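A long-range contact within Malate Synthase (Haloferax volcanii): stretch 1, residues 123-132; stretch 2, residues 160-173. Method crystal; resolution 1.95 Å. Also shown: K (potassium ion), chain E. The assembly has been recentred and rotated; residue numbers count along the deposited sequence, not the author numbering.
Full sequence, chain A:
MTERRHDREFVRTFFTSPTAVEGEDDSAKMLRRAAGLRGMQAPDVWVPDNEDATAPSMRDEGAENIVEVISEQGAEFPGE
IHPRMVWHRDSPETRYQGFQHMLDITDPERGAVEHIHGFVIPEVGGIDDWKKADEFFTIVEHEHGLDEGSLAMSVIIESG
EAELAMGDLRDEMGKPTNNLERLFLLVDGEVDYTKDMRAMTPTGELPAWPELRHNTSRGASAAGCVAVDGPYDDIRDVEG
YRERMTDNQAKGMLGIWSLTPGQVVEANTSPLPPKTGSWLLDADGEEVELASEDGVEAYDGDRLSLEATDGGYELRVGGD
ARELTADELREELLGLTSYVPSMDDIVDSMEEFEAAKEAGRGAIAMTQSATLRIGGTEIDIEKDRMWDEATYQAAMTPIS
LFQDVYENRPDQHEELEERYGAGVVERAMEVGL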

# COMPACT_ATOMS: atom_id res chain seq x y z
N GLU A 123 -10.91 18.77 -0.24
CA GLU A 123 -9.69 19.23 0.42
C GLU A 123 -9.66 18.99 1.97
O GLU A 123 -9.04 19.81 2.65
CB GLU A 123 -9.44 20.72 0.08
CG GLU A 123 -9.16 21.01 -1.38
CD GLU A 123 -7.75 20.63 -1.76
OE1 GLU A 123 -7.38 20.92 -2.89
OE2 GLU A 123 -7.00 19.95 -1.01
N VAL A 124 -10.36 17.99 2.49
CA VAL A 124 -10.42 17.75 3.93
C VAL A 124 -8.97 17.33 4.36
O VAL A 124 -8.14 16.95 3.52
CB VAL A 124 -11.52 16.74 4.28
CG1 VAL A 124 -12.98 17.29 3.95
CG2 VAL A 124 -11.26 15.38 3.61
N GLY A 125 -8.66 17.47 5.64
CA GLY A 125 -7.33 17.13 6.17
C GLY A 125 -7.49 15.96 7.14
O GLY A 125 -8.14 14.98 6.75
N GLY A 126 -6.97 16.09 8.37
CA GLY A 126 -7.14 15.04 9.40
C GLY A 126 -8.55 14.99 9.94
O GLY A 126 -9.40 15.86 9.60
N ILE A 127 -8.82 14.01 10.79
CA ILE A 127 -10.20 13.82 11.22
C ILE A 127 -10.77 15.04 11.95
O ILE A 127 -11.98 15.31 11.88
CB ILE A 127 -10.28 12.51 12.06
CG1 ILE A 127 -11.77 12.12 12.21
CG2 ILE A 127 -9.60 12.73 13.47
CD1 ILE A 127 -12.23 11.50 10.83
N ASP A 128 -9.94 15.88 12.58
CA ASP A 128 -10.53 17.02 13.28
C ASP A 128 -11.04 18.07 12.25
O ASP A 128 -12.04 18.72 12.54
CB ASP A 128 -9.53 17.68 14.26
CG ASP A 128 -9.46 16.85 15.56
OD1 ASP A 128 -10.21 15.84 15.74
OD2 ASP A 128 -8.73 17.22 16.47
N ASP A 129 -10.44 18.14 11.07
CA ASP A 129 -10.99 19.01 9.97
C ASP A 129 -12.31 18.40 9.45
O ASP A 129 -13.27 19.13 9.12
CB ASP A 129 -10.04 19.05 8.77
CG ASP A 129 -10.54 20.00 7.63
OD1 ASP A 129 -10.82 21.20 7.93
OD2 ASP A 129 -10.76 19.48 6.50
N TRP A 130 -12.42 17.07 9.34
CA TRP A 130 -13.73 16.49 8.98
C TRP A 130 -14.80 16.79 10.01
O TRP A 130 -15.98 16.98 9.65
CB TRP A 130 -13.72 14.93 8.80
CG TRP A 130 -12.72 14.38 7.81
CD1 TRP A 130 -11.48 14.86 7.47
CD2 TRP A 130 -12.83 13.10 7.17
NE1 TRP A 130 -10.83 13.99 6.64
CE2 TRP A 130 -11.62 12.87 6.48
CE3 TRP A 130 -13.83 12.11 7.18
CZ2 TRP A 130 -11.38 11.71 5.71
CZ3 TRP A 130 -13.58 10.92 6.43
CH2 TRP A 130 -12.39 10.76 5.69
N LYS A 131 -14.46 16.87 11.29
CA LYS A 131 -15.47 17.16 12.31
C LYS A 131 -15.87 18.63 12.05
O LYS A 131 -16.97 19.02 12.42
CB LYS A 131 -14.81 17.07 13.70
CG LYS A 131 -14.52 15.57 14.01
CD LYS A 131 -13.81 15.41 15.40
CE LYS A 131 -13.42 13.91 15.60
NZ LYS A 131 -12.40 13.95 16.71
N LYS A 132 -14.98 19.50 11.60
CA LYS A 132 -15.44 20.94 11.39
C LYS A 132 -16.52 20.98 10.28
O LYS A 132 -17.49 21.71 10.41
CB LYS A 132 -14.27 21.78 10.86
CG LYS A 132 -13.20 22.00 11.97
CD LYS A 132 -11.95 22.64 11.37
CE LYS A 132 -10.91 22.78 12.52
NZ LYS A 132 -9.64 23.39 11.98
N GLY A 160 -2.44 13.64 1.74
CA GLY A 160 -1.82 12.68 2.62
C GLY A 160 -2.52 12.63 3.97
O GLY A 160 -2.79 11.54 4.49
N GLU A 161 -2.91 13.77 4.55
CA GLU A 161 -3.51 13.80 5.89
C GLU A 161 -4.88 13.11 5.80
O GLU A 161 -5.28 12.47 6.77
CB GLU A 161 -3.76 15.24 6.44
CG GLU A 161 -2.61 16.10 6.81
CD GLU A 161 -3.07 17.47 7.41
OE1 GLU A 161 -3.10 18.42 6.60
OE2 GLU A 161 -3.44 17.58 8.62
N ALA A 162 -5.66 13.30 4.71
CA ALA A 162 -7.01 12.78 4.74
C ALA A 162 -6.87 11.28 4.52
O ALA A 162 -7.77 10.55 4.93
CB ALA A 162 -7.79 13.35 3.51
N GLU A 163 -5.90 10.86 3.72
CA GLU A 163 -5.70 9.42 3.50
C GLU A 163 -5.44 8.71 4.81
O GLU A 163 -6.04 7.66 5.11
CB GLU A 163 -4.51 9.13 2.56
CG GLU A 163 -4.21 7.64 2.32
CD GLU A 163 -2.98 7.50 1.42
OE1 GLU A 163 -2.47 8.56 1.03
OE2 GLU A 163 -2.47 6.40 1.09
N LEU A 164 -4.55 9.28 5.62
CA LEU A 164 -4.33 8.72 6.99
C LEU A 164 -5.57 8.81 7.90
O LEU A 164 -5.83 7.88 8.70
CB LEU A 164 -3.17 9.47 7.68
CG LEU A 164 -1.80 9.17 7.04
CD1 LEU A 164 -0.69 10.11 7.52
CD2 LEU A 164 -1.40 7.71 7.22
N ALA A 165 -6.36 9.89 7.72
CA ALA A 165 -7.54 10.05 8.60
C ALA A 165 -8.55 8.92 8.38
O ALA A 165 -9.37 8.63 9.25
CB ALA A 165 -8.28 11.41 8.40
N MET A 166 -8.46 8.18 7.29
CA MET A 166 -9.49 7.12 7.07
C MET A 166 -9.21 5.94 8.01
O MET A 166 -10.13 5.16 8.29
CB MET A 166 -9.54 6.62 5.62
CG MET A 166 -10.04 7.62 4.63
SD MET A 166 -10.09 6.90 2.96
CE MET A 166 -8.40 6.98 2.42
N GLY A 167 -7.99 5.86 8.58
CA GLY A 167 -7.58 4.72 9.45
C GLY A 167 -8.41 4.55 10.72
O GLY A 167 -8.58 3.42 11.22
N ASP A 168 -8.95 5.63 11.31
CA ASP A 168 -9.62 5.46 12.59
C ASP A 168 -11.10 5.95 12.54
O ASP A 168 -11.68 6.35 13.57
CB ASP A 168 -8.81 6.14 13.70
CG ASP A 168 -9.20 5.68 15.10
OD1 ASP A 168 -9.61 4.50 15.26
OD2 ASP A 168 -9.18 6.52 16.03
N LEU A 169 -11.70 5.91 11.36
CA LEU A 169 -12.95 6.58 11.13
C LEU A 169 -14.02 5.89 11.91
O LEU A 169 -14.89 6.55 12.48
CB LEU A 169 -13.27 6.48 9.63
CG LEU A 169 -14.19 7.35 8.81
CD1 LEU A 169 -14.02 8.76 9.31
CD2 LEU A 169 -13.79 7.20 7.33
N ARG A 170 -14.00 4.55 11.94
CA ARG A 170 -15.06 3.85 12.68
C ARG A 170 -15.24 4.32 14.12
O ARG A 170 -16.35 4.58 14.58
CB ARG A 170 -14.82 2.30 12.63
CG ARG A 170 -15.84 1.46 13.40
CD ARG A 170 -15.24 0.02 13.69
NE ARG A 170 -14.16 0.19 14.70
CZ ARG A 170 -12.94 -0.36 14.60
NH1 ARG A 170 -12.70 -1.18 13.59
NH2 ARG A 170 -11.94 -0.04 15.42
N ASP A 171 -14.19 4.36 14.92
CA ASP A 171 -14.40 4.85 16.26
C ASP A 171 -14.59 6.40 16.38
O ASP A 171 -15.21 6.83 17.31
CB ASP A 171 -13.15 4.46 17.02
CG ASP A 171 -13.09 2.90 17.28
OD1 ASP A 171 -14.09 2.16 17.09
OD2 ASP A 171 -12.01 2.43 17.66
N GLU A 172 -13.98 7.21 15.52
CA GLU A 172 -14.26 8.66 15.55
C GLU A 172 -15.73 8.91 15.21
O GLU A 172 -16.37 9.68 15.96
CB GLU A 172 -13.44 9.40 14.49
CG GLU A 172 -11.92 9.39 14.89
CD GLU A 172 -11.56 10.32 16.04
OE1 GLU A 172 -12.29 11.18 16.61
OE2 GLU A 172 -10.41 10.19 16.46
N MET A 173 -16.31 8.20 14.24
CA MET A 173 -17.73 8.37 13.92
C MET A 173 -18.62 7.97 15.07
O MET A 173 -19.78 8.40 15.09
CB MET A 173 -18.21 7.55 12.69
CG MET A 173 -17.43 7.80 11.39
SD MET A 173 -17.93 6.65 10.01
CE MET A 173 -19.56 6.25 10.62
K K E . -21.19 10.34 15.98
O HOH W 1 -5.82 18.87 8.78
O HOH W 2 -9.93 12.87 17.54
O HOH W 3 -23.34 9.62 17.46

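The two stretches bury 515 Å² between them, with a single salt bridge at one end and a close backbone approach at the other. Helix 127-132 crosses helix 160-165 almost at right angles (89°, axes 10.0 Å apart) and lies at a shallower 41° to helix 169-173, and residues from both helices of the second stretch reach the same side chains of the first.

The apolar contact is built on Ile127 and Trp130, whose CA-to-CB bonds both point toward the second stretch. Ile127, with chi1 t and chi2 p, places CD1 3.6 Å from Leu169 CD1, while its CB lies 4.3 Å from Ala165 CB. The buried indole of Trp130 spans several neighbours: CZ3 is 3.6 Å from Leu169 CD1, CH2 is 4.1 Å from Met166 CG, and CZ2 is 4.1 Å from Ala165 CB. Leu169 thus touches both large side chains through the same methyl, its CA-to-CB bond directed sideways but its end brought closer. Ala165 points toward the first stretch, and its small methyl fits against the start of the helix, with CB 3.6 Å from Ile127 N. Val124 CG2 packs 4.0 Å from Ala162 CB.

Where the backbones come closest, the residues are small. The CA atoms of Gly125 and Ala162 are 4.6 Å apart, and those of Gly126 and Ala165 5.1 Å. This proximity permits a CA-H...O contact from Ala162 CA to Gly125 O, at 3.2 Å. The same carbonyl accepts a hydrogen bond within its own stretch from Trp130 NE1 (2.9 Å to Gly125 O), which satisfies the polar atom of the indole and ties the ring to the loop. Gly125 N in turn donates to Asp129 OD2 at 3.0 Å.

The direct hydrogen bond between the stretches belongs to a salt bridge, from Lys131 NZ to Glu172 OE1 at 2.8 Å. Lys131 starts sideways, but its extended side chain, with chi2 to chi4 all t, carries the amine to the carboxylate; the CA-to-CB bond of Glu172 points toward the first stretch, and its side chain folds with chi1 and chi2 both m. Lys131 NZ also forms a salt bridge with Asp128 OD1 (3.1 Å), so one amine serves a carboxylate from each stretch.

Water extends the polar contacts. Water 1 accepts from Gly126 N (3.0 Å) and donates to Glu161 OE2 (2.7 Å), linking the N-cap backbone to the other stretch. Water 2 similarly connects Lys131 NZ (2.8 Å) with Glu172 OE2 (2.9 Å), reinforcing the salt bridge.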